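Local coordinates for flagellin hook IN motif family (PDB 6XI1), which probably extends a bacterial RTX adhesin away from the cell surface, as a string of tandem beta-sandwich domains stiffened by calcium ions, at residues Val35-Ser40 with Lys94-Gly99; Gly126-Ala131 with Asp160-Asp165; Thr41-Glu46 with Thr87-Asn92; Thr103-Phe108 with Thr119-Ile124; Ala25-Ser30 with Gly48-Thr53. All blocks are in the same frame, centred on the assembly; numbering follows the deposited sequence.

Contact 1: residues Val35-Ser40 with Lys94-Gly99; sequences VTEDES and KVQYLG. With CA (calcium ion), chain M; CA (calcium ion), chain L.
Glu37 and Val95, whose CA atoms lie 6.2 Å apart, bring together two reverse turns, a type II turn from Thr36 to Glu39 and a type I turn from Val95 to Leu98. They form one half of a two-calcium site at the end of a cadherin-like beta-sandwich domain. Glu37 reaches both ions: CG anti to the backbone N (chi1 170°) and an extended chain carry the carboxylate between the metals. OE2 bridges them, 2.3 Å from one calcium and 2.6 Å from the other, while OE1 adds a second bond to the latter. That calcium also takes the backbone O of Gln96 and of Leu98; Glu37 OE1 and Leu98 O both bind it, consistent with their approach to 2.9 Å. Val127 O, Asp129 and Asp162 complete its shell. On the other calcium, Gln96 OE1 meets Glu37 OE2 with amide and carboxylate planes 81° apart, and Asp129 and two waters fill the remaining places. Gln96 NE2 donates to Asp38 OD1 at 2.9 Å, arriving on the syn side but 32° out of the carboxylate plane. Asn92 also bonds this oxygen, while Asp38 OD2 binds calcium at 2.3 Å.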
# COMPACT_ATOMS: atom_id res chain seq x y z
N VAL A 35 37.78 38.29 36.75
CA VAL A 35 38.10 37.49 35.54
C VAL A 35 36.80 36.80 35.13
O VAL A 35 35.94 36.57 35.99
CB VAL A 35 39.24 36.48 35.80
CG1 VAL A 35 40.55 37.19 36.12
CG2 VAL A 35 38.88 35.48 36.90
N THR A 36 36.62 36.61 33.83
CA THR A 36 35.49 35.86 33.24
C THR A 36 36.07 34.58 32.66
O THR A 36 37.10 34.63 31.94
CB THR A 36 34.70 36.72 32.23
OG1 THR A 36 34.22 37.85 32.98
CG2 THR A 36 33.54 36.00 31.60
N GLU A 37 35.40 33.46 32.93
CA GLU A 37 35.66 32.17 32.27
C GLU A 37 35.84 32.40 30.77
O GLU A 37 35.04 33.18 30.22
CB GLU A 37 34.47 31.25 32.57
CG GLU A 37 34.50 29.97 31.74
CD GLU A 37 33.25 29.11 31.86
OE1 GLU A 37 32.40 29.39 32.71
OE2 GLU A 37 33.17 28.16 31.11
N ASP A 38 36.85 31.78 30.18
CA ASP A 38 37.19 31.77 28.74
C ASP A 38 37.53 33.19 28.21
O ASP A 38 37.50 33.37 26.96
CB ASP A 38 36.06 31.12 27.92
CG ASP A 38 35.77 29.67 28.32
OD1 ASP A 38 36.72 28.94 28.66
OD2 ASP A 38 34.58 29.29 28.35
N GLU A 39 37.84 34.17 29.06
CA GLU A 39 38.21 35.54 28.57
C GLU A 39 39.60 35.43 27.93
O GLU A 39 39.93 36.25 27.04
CB GLU A 39 38.14 36.64 29.64
CG GLU A 39 39.23 36.53 30.70
CD GLU A 39 39.29 37.67 31.71
OE1 GLU A 39 38.23 38.30 31.98
OE2 GLU A 39 40.40 37.93 32.23
N SER A 40 40.36 34.42 28.36
CA SER A 40 41.76 34.17 27.97
C SER A 40 42.11 32.73 28.33
O SER A 40 41.37 32.12 29.11
CB SER A 40 42.69 35.16 28.68
OG SER A 40 42.60 35.04 30.11
N LYS A 94 39.74 25.19 35.37
CA LYS A 94 39.19 24.90 36.71
C LYS A 94 37.89 25.68 36.95
O LYS A 94 37.26 25.44 37.99
CB LYS A 94 40.20 25.26 37.81
CG LYS A 94 41.45 24.39 37.89
CD LYS A 94 42.30 24.75 39.12
CE LYS A 94 42.88 23.55 39.86
NZ LYS A 94 44.25 23.23 39.38
N VAL A 95 37.53 26.64 36.10
CA VAL A 95 36.32 27.49 36.34
C VAL A 95 35.25 27.20 35.27
O VAL A 95 34.24 27.91 35.27
CB VAL A 95 36.69 28.98 36.38
CG1 VAL A 95 37.71 29.27 37.47
CG2 VAL A 95 37.19 29.47 35.03
N GLN A 96 35.44 26.16 34.45
CA GLN A 96 34.50 25.83 33.34
C GLN A 96 33.14 25.52 33.95
O GLN A 96 32.14 25.88 33.34
CB GLN A 96 35.02 24.65 32.52
CG GLN A 96 36.26 24.98 31.70
CD GLN A 96 36.05 26.09 30.71
OE1 GLN A 96 35.20 26.02 29.80
NE2 GLN A 96 36.81 27.16 30.90
N TYR A 97 33.13 24.94 35.15
CA TYR A 97 31.89 24.45 35.82
C TYR A 97 30.94 25.61 36.15
O TYR A 97 29.77 25.34 36.43
CB TYR A 97 32.22 23.67 37.09
CG TYR A 97 32.60 24.53 38.26
CD1 TYR A 97 33.91 24.92 38.45
CD2 TYR A 97 31.67 24.89 39.21
CE1 TYR A 97 34.27 25.72 39.54
CE2 TYR A 97 32.01 25.73 40.27
CZ TYR A 97 33.32 26.12 40.45
OH TYR A 97 33.67 26.97 41.47
N LEU A 98 31.42 26.86 36.14
CA LEU A 98 30.53 28.01 36.44
C LEU A 98 29.62 28.25 35.22
O LEU A 98 30.11 28.21 34.06
CB LEU A 98 31.37 29.24 36.75
CG LEU A 98 32.25 29.16 38.00
CD1 LEU A 98 33.20 30.33 38.01
CD2 LEU A 98 31.40 29.16 39.28
N GLY A 99 28.33 28.33 35.49
CA GLY A 99 27.28 28.61 34.51
C GLY A 99 27.27 30.08 34.15
O GLY A 99 27.99 30.88 34.76
CA CA M . 33.44 27.36 28.94
CA CA L . 30.92 27.44 32.11
O HOH W 1 31.80 28.34 27.34
O HOH W 2 34.49 26.75 26.93

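Contact 2: residues Gly126-Ala131 with Asp160-Asp165; sequences GVNDAA and DVDGAD. With CA (calcium ion), chain Q; CA (calcium ion), chain L; CA (calcium ion), chain M.
Asp129 and Asp162 face each other across this contact, their CA atoms 6.3 Å apart, and each carboxylate spans two calcium ions. Asp162 lies between the ion held with Asn128 and Asp160 and the one held with Val127 O: OD2 binds the first and OD1 the second, both at 2.4 Å. The same OD2 accepts a hydrogen bond from the backbone N of Asp129 through its syn lone pair, a nearly straight bond (2.7 Å, 168°) which, with the two metal bonds, holds the carboxylate's rotation. Asp129 OD1 bridges the second ion to a third, to which OD2 also binds, making that grip bidentate.

Around the first ion, Asn128 crosses Asp162 at about a right angle, their amide and carboxylate planes 43° apart, and Asn128 OD1 comes to 3.0 Å from Asp162 OD2, two oxygens drawn together by a shared metal. Asp160 approaches with both oxygens, each 2.5 Å from that calcium; a chi1 of -163°, with CG anti to the backbone N, swings its carboxylate toward the ion. Its OD1 also accepts from the N of Asp162, an Asx turn within the loop that supplies both Asp160 and Asp162. Asp129 O, Glu166 and Asp220 complete this ion's protein ligands. Beside the metals, Val161 crosses Asp129 at about a right angle, with CG2 against CB at 3.3 Å, and a water joins Ala130 O to Val161 N.

Three calcium ions clustered at a domain junction, held by an Asn-Asp linker, an Asp-x-Asp loop and acidic groups from the preceding domain, resemble the interdomain sites of cadherins.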
# COMPACT_ATOMS: atom_id res chain seq x y z
N GLY A 126 31.21 33.05 35.47
CA GLY A 126 31.07 31.93 34.54
C GLY A 126 30.40 32.36 33.24
O GLY A 126 29.69 33.39 33.24
N VAL A 127 30.62 31.58 32.20
CA VAL A 127 29.85 31.66 30.93
C VAL A 127 29.26 30.29 30.62
O VAL A 127 29.82 29.25 31.04
CB VAL A 127 30.74 32.18 29.77
CG1 VAL A 127 31.26 33.58 30.02
CG2 VAL A 127 31.88 31.23 29.50
N ASN A 128 28.19 30.29 29.83
CA ASN A 128 27.54 29.03 29.39
C ASN A 128 28.51 28.18 28.59
O ASN A 128 29.27 28.71 27.76
CB ASN A 128 26.27 29.24 28.56
CG ASN A 128 25.55 27.92 28.41
OD1 ASN A 128 25.22 27.27 29.41
ND2 ASN A 128 25.38 27.49 27.16
N ASP A 129 28.47 26.89 28.84
CA ASP A 129 29.07 25.85 27.98
C ASP A 129 27.89 25.10 27.37
O ASP A 129 26.95 24.70 28.15
CB ASP A 129 29.99 24.92 28.78
CG ASP A 129 31.34 25.55 29.11
OD1 ASP A 129 31.36 26.40 30.00
OD2 ASP A 129 32.35 25.19 28.44
N ALA A 130 27.90 24.97 26.05
CA ALA A 130 26.90 24.17 25.32
C ALA A 130 26.85 22.76 25.91
O ALA A 130 27.90 22.13 26.16
CB ALA A 130 27.23 24.15 23.84
N ALA A 131 25.66 22.22 26.08
CA ALA A 131 25.46 20.79 26.39
C ALA A 131 26.03 19.93 25.24
O ALA A 131 26.05 20.39 24.06
CB ALA A 131 24.00 20.50 26.64
N ASP A 160 26.75 18.40 30.47
CA ASP A 160 26.91 19.86 30.49
C ASP A 160 27.88 20.21 31.62
O ASP A 160 27.53 20.04 32.77
CB ASP A 160 25.55 20.55 30.67
CG ASP A 160 25.59 22.01 30.30
OD1 ASP A 160 26.55 22.72 30.75
OD2 ASP A 160 24.60 22.47 29.65
N VAL A 161 29.02 20.75 31.26
CA VAL A 161 30.10 21.06 32.23
C VAL A 161 29.60 22.12 33.19
O VAL A 161 30.16 22.17 34.26
CB VAL A 161 31.41 21.46 31.54
CG1 VAL A 161 31.91 20.38 30.59
CG2 VAL A 161 31.30 22.80 30.87
N ASP A 162 28.53 22.86 32.89
CA ASP A 162 28.01 23.85 33.87
C ASP A 162 27.24 23.18 35.02
O ASP A 162 26.80 23.91 35.89
CB ASP A 162 27.13 24.88 33.18
CG ASP A 162 27.89 25.65 32.11
OD1 ASP A 162 29.05 26.03 32.39
OD2 ASP A 162 27.32 25.79 31.00
N GLY A 163 27.08 21.86 35.00
CA GLY A 163 26.64 21.09 36.18
C GLY A 163 25.43 20.19 35.92
O GLY A 163 24.79 20.25 34.79
N ALA A 164 25.08 19.43 36.97
CA ALA A 164 23.97 18.45 36.97
C ALA A 164 22.64 19.18 36.74
O ALA A 164 21.79 18.57 36.04
CB ALA A 164 23.98 17.66 38.25
N ASP A 165 22.51 20.42 37.23
CA ASP A 165 21.35 21.33 37.02
C ASP A 165 21.03 21.50 35.52
O ASP A 165 19.84 21.58 35.18
CB ASP A 165 21.53 22.70 37.70
CG ASP A 165 22.84 23.47 37.42
OD1 ASP A 165 23.79 22.93 36.79
OD2 ASP A 165 22.92 24.63 37.88
CA CA Q . 25.51 24.74 29.77
CA CA L . 30.92 27.44 32.11
CA CA M . 33.44 27.36 28.94
O HOH W 1 31.80 28.34 27.34
O HOH W 3 29.31 20.97 28.30
O HOH W 2 34.49 26.75 26.93

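Contact 3: residues Thr41-Glu46 with Thr87-Asn92; sequences TPLLTE and TYNVDN
This is an antiparallel pairing of strands 43-53 and 85-91 in the cadherin-like beta-sandwich, near the end that carries Glu37 and Gln96 of the calcium sites. The strand axes approach to 4.7 Å and their directions differ by 164°. Leu44 with Val90 and Glu46 with Tyr88 are the hydrogen-bonded pairs, each joined by two backbone bonds; Leu44 N to Val90 O and Val90 N to Leu44 O are both 2.9 Å. A further bond joins Asn92 N to Pro42 O, and a cis peptide bond precedes Pro42.

The face bearing Leu44, Val90 and Tyr88 turns inward. There Leu44 CB packs on Val90 CG1 at 3.8 Å, the two side chains crossing obliquely, while Val95 touches both from the loop beyond. Tyr88 points the same way with CG anti to its amide nitrogen (chi1 172°), and its hydroxyl bonds Glu106 across the interior. Glu46, on this face too, sends its end away from Tyr88 to the backbone N of Ala34. Leu43, which points away overall, reaches back with CD1 near Asn89 OD1 and CD2 3.3 Å from Asp91 OD1. The amide of Asn92 is held by Asp38, and against its OD1 rests Leu44 CD2, 3.4 Å away.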
# COMPACT_ATOMS: atom_id res chain seq x y z
N THR A 41 43.19 32.20 27.76
CA THR A 41 43.60 30.78 27.89
C THR A 41 45.12 30.73 27.76
O THR A 41 45.68 31.53 27.01
CB THR A 41 42.88 29.91 26.85
OG1 THR A 41 43.37 28.58 26.96
CG2 THR A 41 43.05 30.39 25.42
N PRO A 42 45.86 29.83 28.45
CA PRO A 42 45.30 28.92 29.45
C PRO A 42 44.97 29.52 30.83
O PRO A 42 44.33 28.83 31.63
CB PRO A 42 46.45 27.91 29.65
CG PRO A 42 47.69 28.73 29.40
CD PRO A 42 47.31 29.68 28.29
N LEU A 43 45.43 30.75 31.11
CA LEU A 43 45.21 31.40 32.43
C LEU A 43 44.21 32.53 32.25
O LEU A 43 44.20 33.19 31.18
CB LEU A 43 46.51 31.97 32.99
CG LEU A 43 47.63 30.99 33.33
CD1 LEU A 43 48.81 31.75 33.95
CD2 LEU A 43 47.16 29.91 34.29
N LEU A 44 43.43 32.74 33.31
CA LEU A 44 42.75 34.01 33.60
C LEU A 44 43.66 34.75 34.58
O LEU A 44 44.11 34.13 35.56
CB LEU A 44 41.37 33.75 34.21
CG LEU A 44 40.54 32.68 33.51
CD1 LEU A 44 39.13 32.67 34.07
CD2 LEU A 44 40.50 32.90 31.99
N THR A 45 43.91 36.03 34.30
CA THR A 45 44.90 36.82 35.06
C THR A 45 44.30 38.20 35.31
O THR A 45 43.66 38.79 34.39
CB THR A 45 46.24 36.91 34.33
OG1 THR A 45 45.97 37.70 33.18
CG2 THR A 45 46.80 35.58 33.89
N GLU A 46 44.51 38.67 36.52
CA GLU A 46 44.11 40.02 36.96
C GLU A 46 45.27 40.60 37.77
O GLU A 46 45.99 39.83 38.44
CB GLU A 46 42.82 39.97 37.76
CG GLU A 46 42.32 41.34 38.17
CD GLU A 46 41.67 42.16 37.06
OE1 GLU A 46 42.21 42.20 35.95
OE2 GLU A 46 40.62 42.75 37.32
N THR A 87 49.39 39.97 41.29
CA THR A 87 48.92 39.22 40.11
C THR A 87 48.06 38.07 40.63
O THR A 87 48.57 37.28 41.43
CB THR A 87 50.09 38.71 39.27
OG1 THR A 87 50.88 39.87 39.00
CG2 THR A 87 49.67 38.01 37.99
N TYR A 88 46.82 37.99 40.16
CA TYR A 88 45.95 36.81 40.37
C TYR A 88 45.99 35.96 39.09
O TYR A 88 45.87 36.54 37.98
CB TYR A 88 44.53 37.24 40.72
CG TYR A 88 43.56 36.10 40.75
CD1 TYR A 88 43.36 35.37 41.92
CD2 TYR A 88 42.85 35.74 39.61
CE1 TYR A 88 42.44 34.33 41.96
CE2 TYR A 88 41.97 34.67 39.64
CZ TYR A 88 41.74 33.98 40.82
OH TYR A 88 40.83 32.95 40.86
N ASN A 89 46.17 34.65 39.26
CA ASN A 89 46.16 33.65 38.16
C ASN A 89 45.23 32.50 38.56
O ASN A 89 45.27 32.08 39.71
CB ASN A 89 47.55 33.09 37.86
CG ASN A 89 48.44 34.09 37.17
OD1 ASN A 89 48.05 34.71 36.18
ND2 ASN A 89 49.61 34.31 37.72
N VAL A 90 44.39 32.05 37.63
CA VAL A 90 43.62 30.78 37.80
C VAL A 90 43.59 30.07 36.45
O VAL A 90 43.44 30.75 35.40
CB VAL A 90 42.22 31.04 38.40
CG1 VAL A 90 41.34 31.86 37.47
CG2 VAL A 90 41.52 29.74 38.80
N ASP A 91 43.77 28.74 36.47
CA ASP A 91 43.61 27.88 35.26
C ASP A 91 42.17 28.04 34.76
O ASP A 91 41.24 27.72 35.53
CB ASP A 91 43.92 26.42 35.56
CG ASP A 91 45.40 26.14 35.80
OD1 ASP A 91 46.24 26.88 35.25
OD2 ASP A 91 45.70 25.20 36.54
N ASN A 92 41.99 28.52 33.54
CA ASN A 92 40.67 28.57 32.86
C ASN A 92 39.95 27.21 32.94
O ASN A 92 38.72 27.20 33.06
CB ASN A 92 40.83 28.98 31.42
CG ASN A 92 39.52 29.34 30.78
OD1 ASN A 92 38.70 30.04 31.36
ND2 ASN A 92 39.33 28.86 29.56

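Contact 4: residues Thr103-Phe108 with Thr119-Ile124; sequences TKVETF and TVTITI
A beta hairpin of strands 103-111 and 117-125 brings these segments together on the cadherin-like sandwich, antiparallel at 160° with axes 4.6 Å apart. Lys104 with Ile124, Glu106 with Ile122 and Phe108 with Val120 are hydrogen-bonded pairs, each with two backbone bonds. In the middle pair Ile122 N reaches Glu106 O at 2.7 Å and 171°.

Between them lie the non-hydrogen-bonded pairs, whose side chains form a face of valine and threonines. Val105 CG1 meets Thr121 CG2 at 3.7 Å, and its other methyl, CG2, meets Thr123 OG1 at 3.7 Å. Farther along, Thr107 CB packs on Thr119 CG2 at 3.6 Å. The opposite face carries larger groups. Phe108 CE1 lies 4.2 Å from Ile122 CG1, approached obliquely, and the Val120 carbonyl oxygen sits at the ring's edge near its plane. Ile124 CD1 touches the carboxylate of Glu106, 3.8 Å from OE2.

That buried carboxylate has several partners. Lys104 NZ, on a chain extended until its last torsion (chi4 -63°) turns NZ toward the carboxylate, forms a salt bridge at 2.9 Å, met at the anti lone pair of Glu106 OE2; NZ also bonds Gly73 O. The N of Leu75 bonds the same OE2, and OE1 takes Tyr88 OH and the N of Gly76. Two donors on each oxygen, one of them a lysine ammonium, should favour the ionised form of Glu106 and compensate for burying its charge among apolar side chains.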
# COMPACT_ATOMS: atom_id res chain seq x y z
N THR A 103 28.95 33.42 39.88
CA THR A 103 30.17 34.08 40.44
C THR A 103 30.81 33.18 41.49
O THR A 103 30.12 32.47 42.21
CB THR A 103 29.89 35.49 40.97
OG1 THR A 103 28.96 35.43 42.03
CG2 THR A 103 29.37 36.45 39.92
N LYS A 104 32.13 33.22 41.56
CA LYS A 104 32.91 32.63 42.67
C LYS A 104 33.86 33.71 43.20
O LYS A 104 34.63 34.27 42.38
CB LYS A 104 33.70 31.41 42.19
CG LYS A 104 34.47 30.68 43.27
CD LYS A 104 35.31 29.59 42.73
CE LYS A 104 35.70 28.58 43.78
NZ LYS A 104 36.52 29.18 44.84
N VAL A 105 33.81 34.00 44.50
CA VAL A 105 34.61 35.12 45.08
C VAL A 105 35.72 34.49 45.89
O VAL A 105 35.43 33.58 46.69
CB VAL A 105 33.72 36.07 45.90
CG1 VAL A 105 34.55 37.08 46.68
CG2 VAL A 105 32.73 36.78 44.99
N GLU A 106 36.97 34.89 45.61
CA GLU A 106 38.16 34.39 46.31
C GLU A 106 38.90 35.59 46.90
O GLU A 106 38.93 36.67 46.25
CB GLU A 106 39.07 33.62 45.36
CG GLU A 106 38.33 32.61 44.51
CD GLU A 106 39.22 31.65 43.74
OE1 GLU A 106 40.36 32.01 43.37
OE2 GLU A 106 38.76 30.52 43.53
N THR A 107 39.46 35.42 48.09
CA THR A 107 40.18 36.50 48.81
C THR A 107 41.59 36.05 49.11
O THR A 107 41.80 34.88 49.35
CB THR A 107 39.48 36.89 50.12
OG1 THR A 107 39.55 35.70 50.89
CG2 THR A 107 38.09 37.42 49.89
N PHE A 108 42.53 36.99 49.09
CA PHE A 108 43.95 36.73 49.37
C PHE A 108 44.43 37.81 50.33
O PHE A 108 44.09 39.00 50.15
CB PHE A 108 44.76 36.66 48.08
CG PHE A 108 44.23 35.63 47.12
CD1 PHE A 108 43.13 35.91 46.32
CD2 PHE A 108 44.80 34.38 47.06
CE1 PHE A 108 42.62 34.95 45.47
CE2 PHE A 108 44.31 33.42 46.18
CZ PHE A 108 43.22 33.71 45.39
N THR A 119 43.35 42.65 52.32
CA THR A 119 42.72 41.58 51.50
C THR A 119 42.48 42.09 50.08
O THR A 119 41.98 43.20 49.91
CB THR A 119 41.44 41.09 52.17
OG1 THR A 119 41.80 40.71 53.49
CG2 THR A 119 40.83 39.90 51.45
N VAL A 120 42.86 41.27 49.11
CA VAL A 120 42.47 41.43 47.68
C VAL A 120 41.31 40.46 47.41
O VAL A 120 41.46 39.28 47.77
CB VAL A 120 43.67 41.17 46.74
CG1 VAL A 120 43.26 41.26 45.26
CG2 VAL A 120 44.82 42.13 47.05
N THR A 121 40.23 40.98 46.81
CA THR A 121 38.98 40.24 46.52
C THR A 121 38.86 40.06 45.00
O THR A 121 38.74 41.10 44.28
CB THR A 121 37.78 40.98 47.12
OG1 THR A 121 38.10 41.08 48.51
CG2 THR A 121 36.44 40.28 46.95
N ILE A 122 38.89 38.82 44.55
CA ILE A 122 38.79 38.46 43.11
C ILE A 122 37.42 37.82 42.88
O ILE A 122 37.06 36.91 43.66
CB ILE A 122 39.95 37.53 42.70
CG1 ILE A 122 41.33 38.12 43.02
CG2 ILE A 122 39.85 37.16 41.24
CD1 ILE A 122 41.59 39.45 42.33
N THR A 123 36.66 38.31 41.91
CA THR A 123 35.41 37.67 41.43
C THR A 123 35.66 37.00 40.08
O THR A 123 36.12 37.68 39.11
CB THR A 123 34.27 38.69 41.33
OG1 THR A 123 34.15 39.31 42.62
CG2 THR A 123 32.97 38.03 40.92
N ILE A 124 35.32 35.72 40.00
CA ILE A 124 35.34 34.90 38.76
C ILE A 124 33.89 34.80 38.30
O ILE A 124 33.06 34.44 39.12
CB ILE A 124 35.93 33.50 39.00
CG1 ILE A 124 37.27 33.54 39.73
CG2 ILE A 124 36.03 32.75 37.69
CD1 ILE A 124 37.60 32.24 40.38

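Contact 5: residues Ala25-Ser30 with Gly48-Thr53; sequences AVITGS and GTLSVT
Backbone bonds pair Ala25-Ser30 with Gly48-Thr53 in antiparallel fashion, their strand axes 4.5 Å apart and at 151°. Val26 with Thr53 and Thr28 with Ser51 each exchange two N-H...O bonds, the shortest being Ser51 N to Thr28 O at 2.8 Å. Past Gly29, whose phi is positive (108°), Ser30 N still reaches Thr49 O at 3.0 Å, though with a more bent angle of 149°.

Polar side-chain contacts lie on the face of Thr28 and Ser51. Their hydroxyls, OG1 and OG, are 3.2 Å apart in a weak bond, and one water links Thr28 OG1 to Val26 O. A second water joins Ser30 OG to Thr49 N.

Apolar contacts occupy the other face. Val52 CG2 touches Ala25 CB at 3.6 Å and lies 4.1 Å from Ile27 CG1. Ile27 CG2 meets Leu50 CD1 at the same 4.1 Å, and Leu50 CD2 rests on Ser30 O, which also accepts from the indole of Trp86. His118 and Phe63 continue this packing toward the interior.

The first two strands of a cadherin-like beta-sandwich form this hairpin, with hydroxyls and Val26 on its outer face and apolar groups on the inner.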
# COMPACT_ATOMS: atom_id res chain seq x y z
N ALA A 25 50.59 50.05 59.38
CA ALA A 25 50.66 50.63 58.01
C ALA A 25 49.26 51.03 57.55
O ALA A 25 48.25 50.51 58.09
CB ALA A 25 51.31 49.67 57.06
N VAL A 26 49.18 51.97 56.61
CA VAL A 26 47.92 52.27 55.86
C VAL A 26 48.16 51.72 54.45
O VAL A 26 49.12 52.15 53.76
CB VAL A 26 47.52 53.76 55.91
CG1 VAL A 26 48.65 54.66 55.46
CG2 VAL A 26 46.26 54.06 55.10
N ILE A 27 47.40 50.68 54.10
CA ILE A 27 47.46 49.99 52.78
C ILE A 27 46.22 50.42 52.02
O ILE A 27 45.12 50.36 52.56
CB ILE A 27 47.55 48.47 52.95
CG1 ILE A 27 48.75 48.07 53.80
CG2 ILE A 27 47.56 47.79 51.58
CD1 ILE A 27 48.70 46.66 54.33
N THR A 28 46.40 50.90 50.79
CA THR A 28 45.33 51.42 49.92
C THR A 28 45.66 51.01 48.49
O THR A 28 46.71 50.37 48.29
CB THR A 28 45.21 52.95 50.06
OG1 THR A 28 46.51 53.46 49.75
CG2 THR A 28 44.77 53.41 51.43
N GLY A 29 44.83 51.42 47.53
CA GLY A 29 45.02 51.17 46.08
C GLY A 29 44.01 50.14 45.57
O GLY A 29 42.95 49.98 46.20
N SER A 30 44.34 49.43 44.49
CA SER A 30 43.41 48.44 43.89
C SER A 30 43.52 47.13 44.68
O SER A 30 44.61 46.52 44.76
CB SER A 30 43.56 48.26 42.39
OG SER A 30 44.89 48.42 41.98
N GLY A 48 46.70 44.36 40.05
CA GLY A 48 46.43 45.61 40.76
C GLY A 48 47.67 46.01 41.53
O GLY A 48 48.56 45.15 41.71
N THR A 49 47.76 47.28 41.89
CA THR A 49 48.87 47.77 42.74
C THR A 49 48.27 48.30 44.04
O THR A 49 47.30 49.12 44.00
CB THR A 49 49.78 48.74 41.99
OG1 THR A 49 50.43 48.02 40.93
CG2 THR A 49 50.83 49.35 42.88
N LEU A 50 48.82 47.82 45.13
CA LEU A 50 48.58 48.36 46.49
C LEU A 50 49.73 49.29 46.82
O LEU A 50 50.89 48.98 46.41
CB LEU A 50 48.54 47.22 47.50
CG LEU A 50 47.33 46.29 47.41
CD1 LEU A 50 47.48 45.14 48.39
CD2 LEU A 50 46.03 47.03 47.65
N SER A 51 49.42 50.36 47.54
CA SER A 51 50.46 51.25 48.11
C SER A 51 50.38 51.22 49.63
O SER A 51 49.30 50.99 50.21
CB SER A 51 50.34 52.63 47.55
OG SER A 51 49.06 53.15 47.84
N VAL A 52 51.52 51.42 50.27
CA VAL A 52 51.64 51.31 51.75
C VAL A 52 52.49 52.47 52.24
O VAL A 52 53.56 52.69 51.66
CB VAL A 52 52.24 49.95 52.14
CG1 VAL A 52 53.48 49.61 51.34
CG2 VAL A 52 52.46 49.86 53.65
N THR A 53 51.98 53.20 53.22
CA THR A 53 52.74 54.19 54.02
C THR A 53 52.78 53.67 55.46
O THR A 53 51.76 53.10 55.93
CB THR A 53 52.11 55.59 53.91
OG1 THR A 53 50.91 55.61 54.68
CG2 THR A 53 51.81 56.01 52.49
O HOH W 4 48.51 53.85 51.59
O HOH W 5 46.21 49.27 40.08

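In the fold
Contacts 3, 4 and 5 build the body of one domain, whereas contacts 1 and 2 share two calcium ions and two waters at its junction with the next. Contact 1 is largely buried, contact 5 lies at the surface, and the others are partly buried. Strand 26-36 serves contacts 1 and 5, and strand 43-53 serves contacts 3 and 5, so strand 26-36 runs from backbone pairing to the metal site. Tyr88 of contact 3 meets Glu106 of contact 4 across the interior, and Asn92 of contact 3 supports Asp38 of contact 1. Backbone bonds dominate the strand pairings; at the junction, carboxylates and carbonyls converge on metal instead.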